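Local coordinates for Kid toxin protein (Escherichia coli, PDB 1M1F) that acts as the toxin of a plasmid-borne type II toxin-antitoxin system, probably as an endoribonuclease, killing daughter cells that have lost the plasmid, at residues Trp7-Asp12 with Ile80-Gly86; Gly56-Ser60 with Val71-Asp75; Met1-Glu5 with Leu26-Ala31. All blocks are in the same frame, centred on the assembly; numbering follows the deposited sequence.

In the fold
All three contacts fasten parts to one antiparallel sheet of the SH3-like PemK/MazF fold. Contact 2 is the most buried, a hairpin of backbone hydrogen bonds at one sheet edge; contacts 1 and 3 are partly buried. Contact 1 sets a short helix on strand 5-10 by apolar packing, one arginine and two waters, without direct backbone bonds. Contact 3 mixes strand pairing, an arginine and waters at the N-terminus. Contact 1 holds strand 5-10 and contact 3 its neighbour 22-27, and they touch where Met1, Trp7, Ile27 and Met82 pack together. Contact 2, its centre about 20 Å from that of contact 1, meets contact 3 through Val72 and Leu26. Each also touches the second subunit.

Contact 1 (Trp7-Asp12 with Ile80-Gly86); sequences WLVSLD and IDMKARG
A short, weakly bonded helical turn, about 82-85, lies against strand 5-10 of the SH3-like PemK/MazF sheet. Asp81 is its N-cap, OD1 accepting from Ala84 N at 2.9 Å; Gly86 closes it in a Schellman motif, its positive phi (73°) favouring glycine. Val9 faces Gly86 (CA-CA 6.7 Å) and Ser10 faces Arg85 (6.5 Å), too far for direct backbone pairing. A water instead accepts from Ser10 N (2.9 Å) and donates to Arg85 O (2.8 Å). Apolar packing centres on flexible Met82 (chi1 t, chi2 p, chi3 p): CE meets Trp7 CB at 3.6 Å and SD meets Val9 CB at 3.8 Å, while Val9 CG1 meets Ile80 CD1 at 3.9 Å. Met82 SD also makes an oblique Met-aromatic contact, 4.8 Å from the Trp7 six-membered ring centroid. Arg85, extended (chi2 and chi3 t) and long enough to pass the strand end, salt-bridges Glu18 of the second subunit through NE. Arg85 NH1 donates to Ser10 O at 2.9 Å and Asp12 O at 3.0 Å.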
loop_
_atom_site.group_PDB
_atom_site.type_symbol
_atom_site.label_atom_id
_atom_site.label_comp_id
_atom_site.label_asym_id
_atom_site.label_seq_id
_atom_site.Cartn_x
_atom_site.Cartn_y
_atom_site.Cartn_z
ATOM N N TRP A 7 -7.080 -10.633 -8.781
ATOM C CA TRP A 7 -7.855 -11.433 -7.832
ATOM C C TRP A 7 -9.109 -10.680 -7.426
ATOM O O TRP A 7 -9.075 -9.464 -7.251
ATOM C CB TRP A 7 -7.030 -11.755 -6.575
ATOM C CG TRP A 7 -5.916 -12.733 -6.788
ATOM C CD1 TRP A 7 -4.881 -12.616 -7.661
ATOM C CD2 TRP A 7 -5.739 -13.990 -6.127
ATOM N NE1 TRP A 7 -4.063 -13.719 -7.586
ATOM C CE2 TRP A 7 -4.567 -14.575 -6.645
ATOM C CE3 TRP A 7 -6.447 -14.679 -5.137
ATOM C CZ2 TRP A 7 -4.100 -15.810 -6.220
ATOM C CZ3 TRP A 7 -5.983 -15.906 -4.716
ATOM C CH2 TRP A 7 -4.816 -16.453 -5.248
ATOM N N LEU A 8 -10.221 -11.397 -7.284
ATOM C CA LEU A 8 -11.452 -10.817 -6.769
ATOM C C LEU A 8 -11.450 -10.982 -5.251
ATOM O O LEU A 8 -11.355 -12.098 -4.753
ATOM C CB LEU A 8 -12.652 -11.538 -7.368
ATOM C CG LEU A 8 -14.012 -11.002 -6.917
ATOM C CD1 LEU A 8 -14.267 -9.602 -7.396
ATOM C CD2 LEU A 8 -15.128 -11.939 -7.373
ATOM N N VAL A 9 -11.573 -9.880 -4.519
ATOM C CA VAL A 9 -11.484 -9.949 -3.065
ATOM C C VAL A 9 -12.244 -8.819 -2.393
ATOM O O VAL A 9 -12.359 -7.722 -2.939
ATOM C CB VAL A 9 -9.978 -9.943 -2.628
ATOM C CG1 VAL A 9 -9.294 -8.600 -2.933
ATOM C CG2 VAL A 9 -9.827 -10.344 -1.160
ATOM N N SER A 10 -12.773 -9.111 -1.201
ATOM C CA SER A 10 -13.396 -8.089 -0.370
ATOM C C SER A 10 -12.358 -7.211 0.306
ATOM O O SER A 10 -11.466 -7.709 0.979
ATOM C CB SER A 10 -14.265 -8.721 0.714
ATOM O OG SER A 10 -14.844 -7.700 1.518
ATOM N N LEU A 11 -12.509 -5.908 0.123
ATOM C CA LEU A 11 -11.654 -4.916 0.775
ATOM C C LEU A 11 -12.291 -4.345 2.040
ATOM O O LEU A 11 -11.687 -3.519 2.725
ATOM C CB LEU A 11 -11.385 -3.770 -0.196
ATOM C CG LEU A 11 -10.602 -4.129 -1.463
ATOM C CD1 LEU A 11 -10.467 -2.930 -2.391
ATOM C CD2 LEU A 11 -9.239 -4.678 -1.084
ATOM N N ASP A 12 -13.503 -4.789 2.356
ATOM C CA ASP A 12 -14.234 -4.261 3.505
ATOM C C ASP A 12 -13.778 -4.934 4.799
ATOM O O ASP A 12 -13.220 -6.027 4.767
ATOM C CB ASP A 12 -15.741 -4.467 3.305
ATOM C CG ASP A 12 -16.297 -3.695 2.116
ATOM O OD1 ASP A 12 -15.895 -2.534 1.863
ATOM O OD2 ASP A 12 -17.174 -4.185 1.361
ATOM N N ILE A 80 -2.713 -6.858 1.921
ATOM C CA ILE A 80 -3.853 -7.643 2.404
ATOM C C ILE A 80 -3.515 -9.110 2.581
ATOM O O ILE A 80 -2.646 -9.660 1.907
ATOM C CB ILE A 80 -5.097 -7.497 1.459
ATOM C CG1 ILE A 80 -4.800 -8.007 0.046
ATOM C CG2 ILE A 80 -5.586 -6.044 1.427
ATOM C CD1 ILE A 80 -6.054 -8.141 -0.829
ATOM N N ASP A 81 -4.235 -9.737 3.504
ATOM C CA ASP A 81 -4.126 -11.165 3.706
ATOM C C ASP A 81 -5.144 -11.775 2.752
ATOM O O ASP A 81 -6.322 -11.903 3.075
ATOM C CB ASP A 81 -4.437 -11.514 5.154
ATOM C CG ASP A 81 -4.173 -12.959 5.476
ATOM O OD1 ASP A 81 -4.245 -13.813 4.559
ATOM O OD2 ASP A 81 -3.887 -13.318 6.639
ATOM N N MET A 82 -4.689 -12.087 1.543
ATOM C CA MET A 82 -5.567 -12.600 0.493
ATOM C C MET A 82 -6.263 -13.889 0.890
ATOM O O MET A 82 -7.448 -14.061 0.613
ATOM C CB MET A 82 -4.773 -12.820 -0.796
ATOM C CG MET A 82 -5.650 -13.108 -2.014
ATOM S SD MET A 82 -6.529 -11.648 -2.698
ATOM C CE MET A 82 -5.102 -10.852 -3.692
ATOM N N LYS A 83 -5.517 -14.779 1.533
ATOM C CA LYS A 83 -6.053 -16.056 1.964
ATOM C C LYS A 83 -7.132 -15.851 3.024
ATOM O O LYS A 83 -8.240 -16.378 2.900
ATOM C CB LYS A 83 -4.938 -16.938 2.480
ATOM N N ALA A 84 -6.845 -15.052 4.050
ATOM C CA ALA A 84 -7.844 -14.808 5.085
ATOM C C ALA A 84 -9.086 -14.154 4.509
ATOM O O ALA A 84 -10.204 -14.448 4.931
ATOM C CB ALA A 84 -7.276 -13.949 6.199
ATOM N N ARG A 85 -8.904 -13.270 3.536
ATOM C CA ARG A 85 -10.037 -12.587 2.944
ATOM C C ARG A 85 -10.802 -13.442 1.919
ATOM O O ARG A 85 -11.854 -13.035 1.466
ATOM C CB ARG A 85 -9.583 -11.282 2.285
ATOM C CG ARG A 85 -9.246 -10.173 3.273
ATOM C CD ARG A 85 -8.760 -8.859 2.632
ATOM N NE ARG A 85 -8.500 -7.883 3.683
ATOM C CZ ARG A 85 -9.399 -7.055 4.197
ATOM N NH1 ARG A 85 -10.632 -6.991 3.715
ATOM N NH2 ARG A 85 -9.060 -6.273 5.206
ATOM N N GLY A 86 -10.264 -14.604 1.548
ATOM C CA GLY A 86 -10.921 -15.487 0.589
ATOM C C GLY A 86 -10.876 -15.000 -0.854
ATOM O O GLY A 86 -11.806 -15.217 -1.639
HETATM O O HOH W 1 -13.749 -12.934 -3.367
HETATM O O HOH W 2 -13.231 -11.960 -0.683
#

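Contact 2 (Gly56-Ser60 with Val71-Asp75); sequences GFAVS and VVRCD
Arg73 and Asp75 form a two-pronged salt bridge, Arg73 NH2 to Asp75 OD2 at 2.7 Å and Arg73 NE to Asp75 OD1 at 3.0 Å (arginine chi1 to chi3 all m). Across the beta hairpin of strands 58-60 and 71-79, at one end of the SH3-like PemK/MazF sheet, Val59 and Val72 are the hydrogen-bonded antiparallel pair, Val72 N to Val59 O at 2.8 Å and Val59 N to Val72 O at 3.0 Å; Cys74 N bonds Phe57 O at 3.0 Å. Ala58-Arg73 and Ser60-Val71 flank it as non-hydrogen-bonded pairs. Strands 58-60 and 71-73 run at 155°, their axes 4.3 Å apart at closest. Beta-branched Val59 and Val72 suit extended backbone and share one face, CB to CB 4.4 Å; Val59 CG2 meets the small Cys74 SG at 3.8 Å. Phe57 CG lies 3.6 Å from Asp75 CB, and its ring meets Phe33 of the second subunit. Helix 95-106 covers Val59 and Cys74, while strand 41-46 pairs with 71-79 opposite strand 58-60, outermost within the chain.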
loop_
_atom_site.group_PDB
_atom_site.type_symbol
_atom_site.label_atom_id
_atom_site.label_comp_id
_atom_site.label_asym_id
_atom_site.label_seq_id
_atom_site.Cartn_x
_atom_site.Cartn_y
_atom_site.Cartn_z
ATOM N N GLY A 56 -3.105 10.168 -15.012
ATOM C CA GLY A 56 -2.562 10.240 -13.670
ATOM C C GLY A 56 -2.334 8.850 -13.113
ATOM O O GLY A 56 -1.758 8.006 -13.782
ATOM N N PHE A 57 -2.799 8.596 -11.894
ATOM C CA PHE A 57 -2.603 7.285 -11.250
ATOM C C PHE A 57 -3.534 6.190 -11.757
ATOM O O PHE A 57 -3.387 5.030 -11.374
ATOM C CB PHE A 57 -2.728 7.413 -9.731
ATOM C CG PHE A 57 -1.577 8.147 -9.095
ATOM C CD1 PHE A 57 -0.319 7.581 -9.025
ATOM C CD2 PHE A 57 -1.760 9.406 -8.565
ATOM C CE1 PHE A 57 0.725 8.253 -8.438
ATOM C CE2 PHE A 57 -0.711 10.081 -7.982
ATOM C CZ PHE A 57 0.523 9.505 -7.919
ATOM N N ALA A 58 -4.480 6.536 -12.617
ATOM C CA ALA A 58 -5.435 5.568 -13.140
ATOM C C ALA A 58 -4.963 4.992 -14.473
ATOM O O ALA A 58 -4.851 5.710 -15.463
ATOM C CB ALA A 58 -6.790 6.216 -13.289
ATOM N N VAL A 59 -4.669 3.698 -14.493
ATOM C CA VAL A 59 -4.191 3.022 -15.689
ATOM C C VAL A 59 -5.294 2.172 -16.277
ATOM O O VAL A 59 -5.818 1.279 -15.622
ATOM C CB VAL A 59 -2.976 2.142 -15.355
ATOM C CG1 VAL A 59 -2.571 1.322 -16.562
ATOM C CG2 VAL A 59 -1.822 3.003 -14.867
ATOM N N SER A 60 -5.643 2.457 -17.520
ATOM C CA SER A 60 -6.741 1.773 -18.171
ATOM C C SER A 60 -6.423 0.324 -18.534
ATOM O O SER A 60 -5.310 0.006 -18.964
ATOM C CB SER A 60 -7.143 2.542 -19.435
ATOM O OG SER A 60 -8.168 1.847 -20.118
ATOM N N VAL A 71 -10.188 0.623 -14.581
ATOM C CA VAL A 71 -8.873 1.224 -14.428
ATOM C C VAL A 71 -8.244 0.749 -13.137
ATOM O O VAL A 71 -8.940 0.467 -12.148
ATOM C CB VAL A 71 -8.941 2.778 -14.413
ATOM C CG1 VAL A 71 -9.496 3.308 -15.730
ATOM C CG2 VAL A 71 -9.774 3.297 -13.252
ATOM N N VAL A 72 -6.925 0.664 -13.153
ATOM C CA VAL A 72 -6.170 0.316 -11.966
ATOM C C VAL A 72 -5.847 1.602 -11.214
ATOM O O VAL A 72 -5.263 2.527 -11.780
ATOM C CB VAL A 72 -4.847 -0.384 -12.331
ATOM C CG1 VAL A 72 -4.086 -0.780 -11.062
ATOM C CG2 VAL A 72 -5.092 -1.583 -13.234
ATOM N N ARG A 73 -6.225 1.656 -9.940
ATOM C CA ARG A 73 -5.994 2.840 -9.119
ATOM C C ARG A 73 -4.658 2.699 -8.404
ATOM O O ARG A 73 -4.582 2.189 -7.275
ATOM C CB ARG A 73 -7.153 3.033 -8.143
ATOM C CG ARG A 73 -8.448 3.438 -8.835
ATOM C CD ARG A 73 -8.423 4.851 -9.406
ATOM N NE ARG A 73 -7.913 5.828 -8.436
ATOM C CZ ARG A 73 -8.656 6.736 -7.806
ATOM N NH1 ARG A 73 -9.959 6.828 -8.043
ATOM N NH2 ARG A 73 -8.090 7.574 -6.940
ATOM N N CYS A 74 -3.604 3.159 -9.068
ATOM C CA CYS A 74 -2.244 2.966 -8.586
ATOM C C CYS A 74 -1.928 3.799 -7.361
ATOM O O CYS A 74 -0.921 3.569 -6.694
ATOM C CB CYS A 74 -1.233 3.268 -9.692
ATOM S SG CYS A 74 -1.424 2.278 -11.186
ATOM N N ASP A 75 -2.786 4.769 -7.076
ATOM C CA ASP A 75 -2.635 5.612 -5.897
ATOM C C ASP A 75 -3.157 4.970 -4.611
ATOM O O ASP A 75 -3.023 5.575 -3.552
ATOM C CB ASP A 75 -3.290 6.985 -6.096
ATOM C CG ASP A 75 -4.720 6.916 -6.599
ATOM O OD1 ASP A 75 -5.159 5.886 -7.147
ATOM O OD2 ASP A 75 -5.483 7.906 -6.515
#

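Contact 3 (Met1-Glu5 with Leu26-Ala31)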
loop_
_atom_site.group_PDB
_atom_site.type_symbol
_atom_site.label_atom_id
_atom_site.label_comp_id
_atom_site.label_asym_id
_atom_site.label_seq_id
_atom_site.Cartn_x
_atom_site.Cartn_y
_atom_site.Cartn_z
ATOM N N MET A 1 1.197 -17.177 -5.830
ATOM C CA MET A 1 0.536 -16.000 -6.460
ATOM C C MET A 1 1.578 -15.040 -7.007
ATOM O O MET A 1 2.515 -14.644 -6.313
ATOM C CB MET A 1 -0.423 -15.318 -5.487
ATOM C CG MET A 1 0.183 -14.423 -4.440
ATOM S SD MET A 1 -0.974 -13.109 -3.976
ATOM C CE MET A 1 -1.897 -14.157 -2.773
ATOM N N GLU A 2 1.432 -14.737 -8.290
ATOM C CA GLU A 2 2.346 -13.877 -9.015
ATOM C C GLU A 2 1.940 -12.399 -9.155
ATOM O O GLU A 2 0.762 -12.034 -9.223
ATOM C CB GLU A 2 2.504 -14.412 -10.453
ATOM C CG GLU A 2 2.847 -15.889 -10.634
ATOM C CD GLU A 2 4.250 -16.244 -10.192
ATOM O OE1 GLU A 2 5.191 -15.489 -10.517
ATOM O OE2 GLU A 2 4.410 -17.296 -9.526
ATOM N N ARG A 3 2.960 -11.555 -9.230
ATOM C CA ARG A 3 2.775 -10.189 -9.653
ATOM C C ARG A 3 2.028 -10.233 -10.983
ATOM O O ARG A 3 2.320 -11.067 -11.847
ATOM C CB ARG A 3 4.132 -9.540 -9.883
ATOM C CG ARG A 3 4.061 -8.233 -10.636
ATOM C CD ARG A 3 5.421 -7.618 -10.873
ATOM N NE ARG A 3 5.949 -7.059 -9.636
ATOM C CZ ARG A 3 7.229 -6.923 -9.360
ATOM N NH1 ARG A 3 8.141 -7.290 -10.247
ATOM N NH2 ARG A 3 7.600 -6.417 -8.191
ATOM N N GLY A 4 1.081 -9.319 -11.160
ATOM C CA GLY A 4 0.344 -9.222 -12.409
ATOM C C GLY A 4 -0.968 -9.988 -12.458
ATOM O O GLY A 4 -1.720 -9.873 -13.431
ATOM N N GLU A 5 -1.255 -10.768 -11.426
ATOM C CA GLU A 5 -2.538 -11.447 -11.342
ATOM C C GLU A 5 -3.602 -10.501 -10.822
ATOM O O GLU A 5 -3.346 -9.659 -9.962
ATOM C CB GLU A 5 -2.480 -12.663 -10.417
ATOM C CG GLU A 5 -1.603 -13.781 -10.949
ATOM C CD GLU A 5 -1.398 -14.924 -9.975
ATOM O OE1 GLU A 5 -1.785 -14.824 -8.803
ATOM O OE2 GLU A 5 -0.825 -15.946 -10.400
ATOM N N LEU A 26 -5.110 -5.932 -8.359
ATOM C CA LEU A 26 -3.922 -6.357 -9.090
ATOM C C LEU A 26 -2.757 -6.550 -8.137
ATOM O O LEU A 26 -2.434 -5.646 -7.372
ATOM C CB LEU A 26 -3.565 -5.300 -10.138
ATOM C CG LEU A 26 -2.324 -5.546 -10.997
ATOM C CD1 LEU A 26 -2.500 -6.811 -11.829
ATOM C CD2 LEU A 26 -2.047 -4.347 -11.881
ATOM N N ILE A 27 -2.117 -7.715 -8.180
ATOM C CA ILE A 27 -0.986 -7.997 -7.299
ATOM C C ILE A 27 0.269 -7.288 -7.790
ATOM O O ILE A 27 0.675 -7.423 -8.941
ATOM C CB ILE A 27 -0.765 -9.526 -7.162
ATOM C CG1 ILE A 27 -2.012 -10.171 -6.522
ATOM C CG2 ILE A 27 0.498 -9.819 -6.339
ATOM C CD1 ILE A 27 -1.911 -11.656 -6.182
ATOM N N VAL A 28 0.868 -6.514 -6.893
ATOM C CA VAL A 28 2.075 -5.732 -7.165
ATOM C C VAL A 28 3.371 -6.466 -6.827
ATOM O O VAL A 28 4.372 -6.320 -7.522
ATOM C CB VAL A 28 2.029 -4.419 -6.327
ATOM C CG1 VAL A 28 3.329 -3.623 -6.410
ATOM C CG2 VAL A 28 0.847 -3.564 -6.761
ATOM N N THR A 29 3.355 -7.230 -5.741
ATOM C CA THR A 29 4.558 -7.884 -5.244
ATOM C C THR A 29 4.809 -9.218 -5.931
ATOM O O THR A 29 3.873 -9.868 -6.391
ATOM C CB THR A 29 4.441 -8.079 -3.721
ATOM O OG1 THR A 29 3.071 -8.343 -3.375
ATOM C CG2 THR A 29 4.780 -6.799 -2.967
ATOM N N PRO A 30 6.072 -9.643 -5.980
ATOM C CA PRO A 30 6.419 -10.904 -6.650
ATOM C C PRO A 30 6.087 -12.138 -5.838
ATOM O O PRO A 30 5.868 -12.082 -4.632
ATOM C CB PRO A 30 7.932 -10.828 -6.823
ATOM C CG PRO A 30 8.407 -9.790 -5.903
ATOM C CD PRO A 30 7.253 -8.959 -5.432
ATOM N N ALA A 31 6.094 -13.275 -6.525
ATOM C CA ALA A 31 5.769 -14.560 -5.928
ATOM C C ALA A 31 6.502 -14.869 -4.620
ATOM O O ALA A 31 5.874 -15.307 -3.662
ATOM C CB ALA A 31 6.040 -15.663 -6.941
HETATM O O HOH W 3 3.541 -16.879 -4.224
HETATM O O HOH W 4 5.681 -12.823 -9.358
#
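Where strands 5-10 and 22-27 of the SH3-like sheet pair antiparallel, a type II beta turn from Glu2 to Glu5 leads the N-terminus in beside Leu26-Ala31. Ile27 is the most deeply covered residue. Ile27 N donates to Glu5 O (2.9 Å) and Ile27 O accepts from Gly4 N (2.9 Å), the start of the strand pairing. Its CA-to-CB bond points toward the N-terminal segment, with Ile27 CB 3.6 Å from Glu2 O, and the side chain packs on Trp7 and Met82. Gly4 fits the turn because any side chain would collide with the Arg3 carbonyl oxygen at this positive phi. Arg3 is next in buried area: its NE reaches Val28 O at 2.7 Å, NH2 adds a weak bond to the same oxygen, and NH1 binds Thr110 O in the C-terminal tail of the second subunit. Ala31, small and close-set, opens helix 31-37 with its CA 3.3 Å from Met1 O; one water accepts from Ala31 N (2.9 Å) and Arg3 N (3.0 Å) while donating to Glu2 OE1 (2.9 Å).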